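Local structure of exosome complex component Rrp41 (Archaeoglobus fulgidus, 3M7N) at residues Gly41-Glu46 against Ala144-Val149. The protein probably serves as a catalytic component of the archaeal exosome, degrading RNA from the 3' end and also able to synthesise heteromeric RNA tails. The protein carries 1 engineered substitution. Residues are numbered along the deposited sequence; the frame is centred on the assembly and turned at random.
Sequences GSCYLE and ASVALV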
loop_
_atom_site.group_PDB
_atom_site.type_symbol
_atom_site.label_atom_id
_atom_site.label_comp_id
_atom_site.label_asym_id
_atom_site.label_seq_id
_atom_site.Cartn_x
_atom_site.Cartn_y
_atom_site.Cartn_z
ATOM N N GLY E 41 -20.215 8.916 18.536
ATOM C CA GLY E 41 -21.349 8.152 19.005
ATOM C C GLY E 41 -20.944 6.724 19.293
ATOM O O GLY E 41 -20.040 6.178 18.660
ATOM N N SER E 42 -21.608 6.102 20.252
ATOM C CA SER E 42 -21.214 4.752 20.617
ATOM C C SER E 42 -22.343 3.957 21.233
ATOM O O SER E 42 -23.359 4.508 21.663
ATOM C CB SER E 42 -20.052 4.803 21.600
ATOM O OG SER E 42 -20.358 5.665 22.682
ATOM N N CYS E 43 -22.136 2.652 21.308
ATOM C CA CYS E 43 -23.110 1.774 21.910
ATOM C C CYS E 43 -22.437 0.501 22.353
ATOM O O CYS E 43 -21.706 -0.106 21.576
ATOM C CB CYS E 43 -24.229 1.460 20.910
ATOM S SG CYS E 43 -25.386 0.140 21.430
ATOM N N TYR E 44 -22.661 0.117 23.610
ATOM C CA TYR E 44 -22.334 -1.233 24.066
ATOM C C TYR E 44 -23.611 -2.099 24.071
ATOM O O TYR E 44 -24.676 -1.657 24.490
ATOM C CB TYR E 44 -21.651 -1.237 25.439
ATOM C CG TYR E 44 -21.390 -2.636 25.965
ATOM C CD1 TYR E 44 -20.334 -3.401 25.484
ATOM C CD2 TYR E 44 -22.201 -3.194 26.930
ATOM C CE1 TYR E 44 -20.100 -4.700 25.966
ATOM C CE2 TYR E 44 -21.978 -4.482 27.412
ATOM C CZ TYR E 44 -20.933 -5.230 26.923
ATOM O OH TYR E 44 -20.707 -6.500 27.405
ATOM N N LEU E 45 -23.502 -3.326 23.584
ATOM C CA LEU E 45 -24.670 -4.128 23.284
ATOM C C LEU E 45 -24.331 -5.553 23.603
ATOM O O LEU E 45 -23.262 -6.045 23.239
ATOM C CB LEU E 45 -25.010 -4.002 21.810
ATOM C CG LEU E 45 -26.185 -4.596 21.012
ATOM C CD1 LEU E 45 -26.400 -6.096 21.219
ATOM C CD2 LEU E 45 -27.462 -3.785 21.124
ATOM N N GLU E 46 -25.234 -6.199 24.324
ATOM C CA GLU E 46 -25.173 -7.629 24.525
ATOM C C GLU E 46 -26.385 -8.269 23.844
ATOM O O GLU E 46 -27.456 -7.661 23.716
ATOM C CB GLU E 46 -25.123 -7.957 26.017
ATOM C CG GLU E 46 -23.787 -7.630 26.677
ATOM C CD GLU E 46 -23.798 -7.843 28.191
ATOM O OE1 GLU E 46 -22.849 -7.391 28.871
ATOM O OE2 GLU E 46 -24.765 -8.454 28.706
ATOM N N ALA E 144 -24.493 -0.724 15.985
ATOM C CA ALA E 144 -24.099 0.363 15.091
ATOM C C ALA E 144 -25.208 1.407 14.852
ATOM O O ALA E 144 -24.925 2.605 14.802
ATOM C CB ALA E 144 -23.571 -0.183 13.787
ATOM N N SER E 145 -26.461 0.960 14.715
ATOM C CA SER E 145 -27.584 1.882 14.493
ATOM C C SER E 145 -27.814 2.745 15.723
ATOM O O SER E 145 -28.147 3.927 15.614
ATOM C CB SER E 145 -28.875 1.126 14.115
ATOM O OG SER E 145 -29.899 2.008 13.633
ATOM N N VAL E 146 -27.636 2.148 16.901
ATOM C CA VAL E 146 -27.713 2.915 18.145
ATOM C C VAL E 146 -26.613 3.977 18.150
ATOM O O VAL E 146 -26.894 5.163 18.371
ATOM C CB VAL E 146 -27.636 2.017 19.415
ATOM C CG1 VAL E 146 -27.438 2.868 20.672
ATOM C CG2 VAL E 146 -28.884 1.184 19.544
ATOM N N ALA E 147 -25.377 3.556 17.857
ATOM C CA ALA E 147 -24.239 4.487 17.806
ATOM C C ALA E 147 -24.451 5.625 16.807
ATOM O O ALA E 147 -24.133 6.787 17.084
ATOM C CB ALA E 147 -22.924 3.751 17.522
ATOM N N LEU E 148 -24.989 5.285 15.641
ATOM C CA LEU E 148 -25.286 6.299 14.638
ATOM C C LEU E 148 -26.276 7.315 15.189
ATOM O O LEU E 148 -26.089 8.527 15.025
ATOM C CB LEU E 148 -25.798 5.661 13.341
ATOM C CG LEU E 148 -24.718 4.972 12.479
ATOM C CD1 LEU E 148 -25.318 4.128 11.371
ATOM C CD2 LEU E 148 -23.728 5.987 11.902
ATOM N N VAL E 149 -27.311 6.836 15.873
ATOM C CA VAL E 149 -28.308 7.760 16.397
ATOM C C VAL E 149 -27.713 8.610 17.504
ATOM O O VAL E 149 -27.971 9.804 17.584
ATOM C CB VAL E 149 -29.588 7.037 16.894
ATOM C CG1 VAL E 149 -30.522 8.027 17.570
ATOM C CG2 VAL E 149 -30.295 6.362 15.729
#
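C43 lays its side chain over V146, with SG 3.5 Å from V146 CG1 and CB at a similar distance from the same methyl. CG1 thus meets both side-chain atoms of the cysteine, whereas V146 CG2 stays farther off, 4.1 Å from C43 SG. Both side chains stand with the touching atom anti to their own backbone N (C43 chi1 170°, V146 chi1 169°), which brings sulfur and methyl together in an apolar contact. One helix position on, A147 packs by its methyl against main chain: CB sits 3.7 Å from S42 CA, and the two CA atoms are 4.1 Å apart, the nearest such pair across the contact. That closeness fits the small residues here, and the axes of the two segments approach to 5.8 Å. G41 CA lies 3.6 Å from A147 O; with no side chain on the glycine, this carbonyl oxygen comes up against the strand main chain. No hydrogen bond joins the two segments, which meet by van der Waals packing. The helix segment runs at 146° to the strand, nearer antiparallel than parallel. The CB of S42 points away from the helix, and its OG is hydrogen-bonded to the backbone N of V35 and L36, while S42 N hydrogen-bonds to OD1 of D150, the last residue of helix 136-150. All five touching residues are buried, in the first RNase PH domain, of ribosomal protein S5 domain 2-like fold. Strand 41-47 pairs between strands 29-33 and 50-60 in its mixed five-stranded sheet, and helix 136-150 covers the face toward which C43 and L45 point: V146 also touches I31 and A33, A147 reaches V56, and helix 96-110 flanks A144, S145 and L148 through F109.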